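Local coordinates for protein phosphatidylserine synthase (PDB 3HSI) that is a phosphatidylserine synthase of the phospholipase D superfamily, built of mixed beta sheets packed among helices, at residues R11-Q14 with N15-L19; I397-P400 with Q401-L405. All blocks are in the same frame, centred on the assembly; numbering follows the deposited sequence.

Contact 1: R11-Q14 with N15-L19; sequences RAEQ and NLNNL
Ala12 and Leu16 meet one helical turn apart, and the backbone sets the pattern first. Leu16 N bonds to Ala12 O at 3.0 Å, nearly straight at 168°, and Asn17 N to Glu13 O at 2.9 Å. Asn15 N reaches Arg11 O in the same way, although the position of that oxygen is doubtful. Toward the C-terminal end the bonding slackens: Asn18 N to Gln14 O is a weak bond bent to 133°, and Leu19 N takes Leu16 O, three residues back, at 3.1 Å.

The side chains add contacts without polar bonds of their own across the turn. Asn17 carries CG beside its own backbone N (chi1 -70°), which folds the amide back over the preceding turn. Its ND2 comes 3.2 Å from Glu13 O at an angle too poor for a hydrogen bond, and Asn17 ND2 also lies 3.9 Å from Glu13 CG. On the apolar side, Leu16 CG sits 3.4 Å from Ala12 O, against a carbonyl oxygen already bonded to the leucine's own N-H.

Beyond the turn, Asn15 ND2 is held by Asp265 of helix 258-268, the helix that also touches Ala12 and Leu19, while Gln269 lies against Ala12, Glu13 and Leu16. Ala12, Leu16 and Leu19 are buried, whereas Arg11, Glu13, Gln14 and Asn18 are exposed. This is the pattern of an amphipathic surface alpha-helix, here N-terminal helix 8-18 with its buried side resting on the end of helix 258-268 and on Gln269 just after it.

Contact 2: I397-P400 with Q401-L405; sequences IYDP and QQQLL
Asp399 OD1 is gripped twice over: a water donates to it from 2.6 Å, and Gln403 N approaches to 2.7 Å in a weak bond bent to 119°. The other carboxylate oxygen makes the straighter bond, with Leu404 N 2.8 Å from Asp399 OD2 on its syn side, 32° out of the carboxylate plane. With CG anti to the backbone N (chi1 -172°), Asp399 sends its carboxylate across the inside of the loop to these successive amides. Two amides and a water donating to a buried acid would probably favour its ionised form. The same water accepts from Gln401 N and donates to Gln403 OE1, which Leu244 N also holds.

Two consecutive type I beta turns, Asp399 to Gln402 and Gln402 to Leu405, form this connection between strand 391-398 and helix 405-415 in the PLD-like domain. The first is closed by Gln402 N on Asp399 O at 3.2 Å. Leu405 N closes the second on Gln402 O at 3.3 Å. Pro400, second in the first turn, sets its CD over the centre of one face of the Tyr398 ring, 3.6 Å above the plane.

Among the apolar groups, Ile397 CG2 touches Leu404 CD1 at 4.2 Å, and the Leu404 side chain continues onto Ile29 and Phe31 of strand 29-31.

Contacts 1 and 2 do not touch: their centres are 18 Å apart and their nearest atoms about 6 Å, on the same side of the chain's centre. The chain just ahead of strand 245-252 visits both. Lys239 makes a weak hydrogen bond to Asn18 and Leu240 touches Asn17 in contact 1, while in contact 2 Asn242 takes a weak hydrogen bond from Gln401, and Val243 and Leu244 meet Gln403, before the strand pairs antiparallel with 391-398. The N-terminal region makes a second link, because Phe21, shortly after residues 11-19, brings its ring to Tyr398. Both contacts lie well out from the middle of the chain, with centres 24 and 22 Å from its centre.

Contact 1: R11-Q14 with N15-L19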
loop_
_atom_site.group_PDB
_atom_site.type_symbol
_atom_site.label_atom_id
_atom_site.label_comp_id
_atom_site.label_asym_id
_atom_site.label_seq_id
_atom_site.Cartn_x
_atom_site.Cartn_y
_atom_site.Cartn_z
ATOM N N ARG C 11 22.687 17.981 -5.110
ATOM C CA ARG C 11 22.086 16.992 -6.001
ATOM C C ARG C 11 20.806 17.542 -6.635
ATOM O O ARG C 11 20.493 17.216 -7.781
ATOM C CB ARG C 11 21.809 15.652 -5.301
ATOM C CG ARG C 11 21.022 14.651 -6.178
ATOM C CD ARG C 11 20.796 13.279 -5.535
ATOM N NE ARG C 11 19.977 13.348 -4.322
ATOM C CZ ARG C 11 19.680 12.305 -3.542
ATOM N NH1 ARG C 11 20.115 11.085 -3.840
ATOM N NH2 ARG C 11 18.937 12.481 -2.455
ATOM N N ALA C 12 20.086 18.378 -5.886
ATOM C CA ALA C 12 18.818 18.926 -6.350
ATOM C C ALA C 12 19.021 19.990 -7.430
ATOM O O ALA C 12 18.293 20.033 -8.433
ATOM C CB ALA C 12 18.024 19.490 -5.175
ATOM N N GLU C 13 19.990 20.870 -7.210
ATOM C CA GLU C 13 20.318 21.868 -8.212
ATOM C C GLU C 13 20.698 21.196 -9.537
ATOM O O GLU C 13 20.205 21.604 -10.586
ATOM C CB GLU C 13 21.464 22.777 -7.753
ATOM C CG GLU C 13 21.369 24.193 -8.385
ATOM C CD GLU C 13 22.657 25.015 -8.268
ATOM O OE1 GLU C 13 23.467 24.754 -7.339
ATOM O OE2 GLU C 13 22.862 25.932 -9.115
ATOM N N GLN C 14 21.576 20.182 -9.463
ATOM C CA GLN C 14 21.984 19.379 -10.613
ATOM C C GLN C 14 20.802 18.747 -11.336
ATOM O O GLN C 14 20.734 18.805 -12.568
ATOM C CB GLN C 14 22.961 18.266 -10.197
ATOM C CG GLN C 14 24.310 18.769 -9.679
ATOM C CD GLN C 14 25.058 17.713 -8.891
ATOM O OE1 GLN C 14 24.911 16.504 -9.111
ATOM N NE2 GLN C 14 25.849 18.166 -7.945
ATOM N N ASN C 15 19.899 18.114 -10.583
ATOM C CA ASN C 15 18.739 17.472 -11.207
ATOM C C ASN C 15 17.854 18.491 -11.929
ATOM O O ASN C 15 17.418 18.246 -13.054
ATOM C CB ASN C 15 17.927 16.649 -10.204
ATOM C CG ASN C 15 18.776 15.603 -9.471
ATOM O OD1 ASN C 15 19.877 15.222 -9.923
ATOM N ND2 ASN C 15 18.289 15.157 -8.323
ATOM N N LEU C 16 17.603 19.631 -11.295
ATOM C CA LEU C 16 16.796 20.673 -11.929
ATOM C C LEU C 16 17.482 21.193 -13.181
ATOM O O LEU C 16 16.853 21.282 -14.216
ATOM C CB LEU C 16 16.387 21.808 -10.944
ATOM C CG LEU C 16 15.472 21.347 -9.782
ATOM C CD1 LEU C 16 15.175 22.444 -8.737
ATOM C CD2 LEU C 16 14.162 20.719 -10.282
ATOM N N ASN C 17 18.773 21.483 -13.098
ATOM C CA ASN C 17 19.533 21.990 -14.248
ATOM C C ASN C 17 19.497 21.026 -15.451
ATOM O O ASN C 17 19.569 21.456 -16.621
ATOM C CB ASN C 17 20.987 22.300 -13.854
ATOM C CG ASN C 17 21.117 23.518 -12.926
ATOM O OD1 ASN C 17 20.292 24.442 -12.939
ATOM N ND2 ASN C 17 22.175 23.523 -12.122
ATOM N N ASN C 18 19.384 19.727 -15.149
ATOM C CA ASN C 18 19.411 18.690 -16.171
ATOM C C ASN C 18 18.052 18.477 -16.857
ATOM O O ASN C 18 17.984 17.793 -17.861
ATOM C CB ASN C 18 19.961 17.369 -15.592
ATOM C CG ASN C 18 21.488 17.262 -15.693
ATOM O OD1 ASN C 18 22.113 17.870 -16.573
ATOM N ND2 ASN C 18 22.093 16.469 -14.800
ATOM N N LEU C 19 16.972 19.066 -16.339
ATOM C CA LEU C 19 15.662 18.965 -17.018
ATOM C C LEU C 19 15.653 19.561 -18.427
ATOM O O LEU C 19 16.262 20.599 -18.658
ATOM C CB LEU C 19 14.541 19.618 -16.185
ATOM C CG LEU C 19 14.285 18.874 -14.863
ATOM C CD1 LEU C 19 13.215 19.570 -14.062
ATOM C CD2 LEU C 19 13.882 17.405 -15.126
#

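Contact 2: I397-P400 with Q401-L405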
loop_
_atom_site.group_PDB
_atom_site.type_symbol
_atom_site.label_atom_id
_atom_site.label_comp_id
_atom_site.label_asym_id
_atom_site.label_seq_id
_atom_site.Cartn_x
_atom_site.Cartn_y
_atom_site.Cartn_z
ATOM N N ILE C 397 6.870 24.877 -15.204
ATOM C CA ILE C 397 7.234 26.105 -15.890
ATOM C C ILE C 397 8.509 26.729 -15.269
ATOM O O ILE C 397 8.601 26.930 -14.067
ATOM C CB ILE C 397 6.076 27.126 -15.860
ATOM C CG1 ILE C 397 4.857 26.544 -16.588
ATOM C CG2 ILE C 397 6.515 28.411 -16.474
ATOM C CD1 ILE C 397 3.587 27.301 -16.368
ATOM N N TYR C 398 9.486 26.988 -16.122
ATOM C CA TYR C 398 10.707 27.690 -15.765
ATOM C C TYR C 398 10.654 29.098 -16.369
ATOM O O TYR C 398 10.545 29.258 -17.593
ATOM C CB TYR C 398 11.894 26.923 -16.323
ATOM C CG TYR C 398 13.255 27.503 -15.987
ATOM C CD1 TYR C 398 13.560 27.929 -14.685
ATOM C CD2 TYR C 398 14.259 27.558 -16.959
ATOM C CE1 TYR C 398 14.827 28.452 -14.374
ATOM C CE2 TYR C 398 15.526 28.073 -16.667
ATOM C CZ TYR C 398 15.793 28.520 -15.378
ATOM O OH TYR C 398 17.026 29.003 -15.087
ATOM N N ASP C 399 10.770 30.095 -15.497
ATOM C CA ASP C 399 10.625 31.495 -15.861
ATOM C C ASP C 399 11.824 32.311 -15.379
ATOM O O ASP C 399 11.670 33.148 -14.494
ATOM C CB ASP C 399 9.322 32.047 -15.264
ATOM C CG ASP C 399 8.989 33.437 -15.760
ATOM O OD1 ASP C 399 9.520 33.843 -16.839
ATOM O OD2 ASP C 399 8.205 34.127 -15.049
ATOM N N PRO C 400 13.023 32.071 -15.970
ATOM C CA PRO C 400 14.282 32.694 -15.491
ATOM C C PRO C 400 14.319 34.224 -15.578
ATOM O O PRO C 400 14.973 34.847 -14.760
ATOM C CB PRO C 400 15.361 32.087 -16.403
ATOM C CG PRO C 400 14.626 31.538 -17.599
ATOM C CD PRO C 400 13.257 31.142 -17.097
ATOM N N GLN C 401 13.620 34.822 -16.546
ATOM C CA GLN C 401 13.642 36.275 -16.695
ATOM C C GLN C 401 12.334 36.913 -16.237
ATOM O O GLN C 401 12.027 38.027 -16.638
ATOM C CB GLN C 401 13.939 36.662 -18.149
ATOM C CG GLN C 401 15.280 36.126 -18.643
ATOM C CD GLN C 401 15.752 36.794 -19.908
ATOM O OE1 GLN C 401 15.484 37.980 -20.145
ATOM N NE2 GLN C 401 16.481 36.053 -20.724
ATOM N N GLN C 402 11.584 36.197 -15.396
ATOM C CA GLN C 402 10.326 36.672 -14.821
ATOM C C GLN C 402 9.343 37.176 -15.870
ATOM O O GLN C 402 8.599 38.102 -15.625
ATOM C CB GLN C 402 10.559 37.729 -13.728
ATOM C CG GLN C 402 11.096 37.138 -12.408
ATOM C CD GLN C 402 12.480 36.502 -12.571
ATOM O OE1 GLN C 402 12.647 35.276 -12.455
ATOM N NE2 GLN C 402 13.462 37.325 -12.874
ATOM N N GLN C 403 9.334 36.554 -17.041
ATOM C CA GLN C 403 8.356 36.909 -18.055
ATOM C C GLN C 403 6.907 36.669 -17.617
ATOM O O GLN C 403 6.010 37.342 -18.100
ATOM C CB GLN C 403 8.633 36.141 -19.330
ATOM C CG GLN C 403 9.951 36.509 -19.968
ATOM C CD GLN C 403 10.294 35.513 -21.041
ATOM O OE1 GLN C 403 11.073 34.607 -20.803
ATOM N NE2 GLN C 403 9.659 35.635 -22.209
ATOM N N LEU C 404 6.688 35.725 -16.701
ATOM C CA LEU C 404 5.332 35.417 -16.224
ATOM C C LEU C 404 4.952 36.068 -14.895
ATOM O O LEU C 404 3.846 35.838 -14.391
ATOM C CB LEU C 404 5.149 33.909 -16.055
ATOM C CG LEU C 404 4.502 33.045 -17.126
ATOM C CD1 LEU C 404 3.929 31.771 -16.462
ATOM C CD2 LEU C 404 3.425 33.785 -17.985
ATOM N N LEU C 405 5.850 36.849 -14.301
ATOM C CA LEU C 405 5.650 37.282 -12.913
ATOM C C LEU C 405 4.304 37.981 -12.716
ATOM O O LEU C 405 3.653 37.773 -11.695
ATOM C CB LEU C 405 6.780 38.196 -12.447
ATOM C CG LEU C 405 6.782 38.586 -10.954
ATOM C CD1 LEU C 405 6.763 37.370 -10.054
ATOM C CD2 LEU C 405 8.001 39.461 -10.614
HETATM O O HOH W 1 11.681 33.806 -18.294
#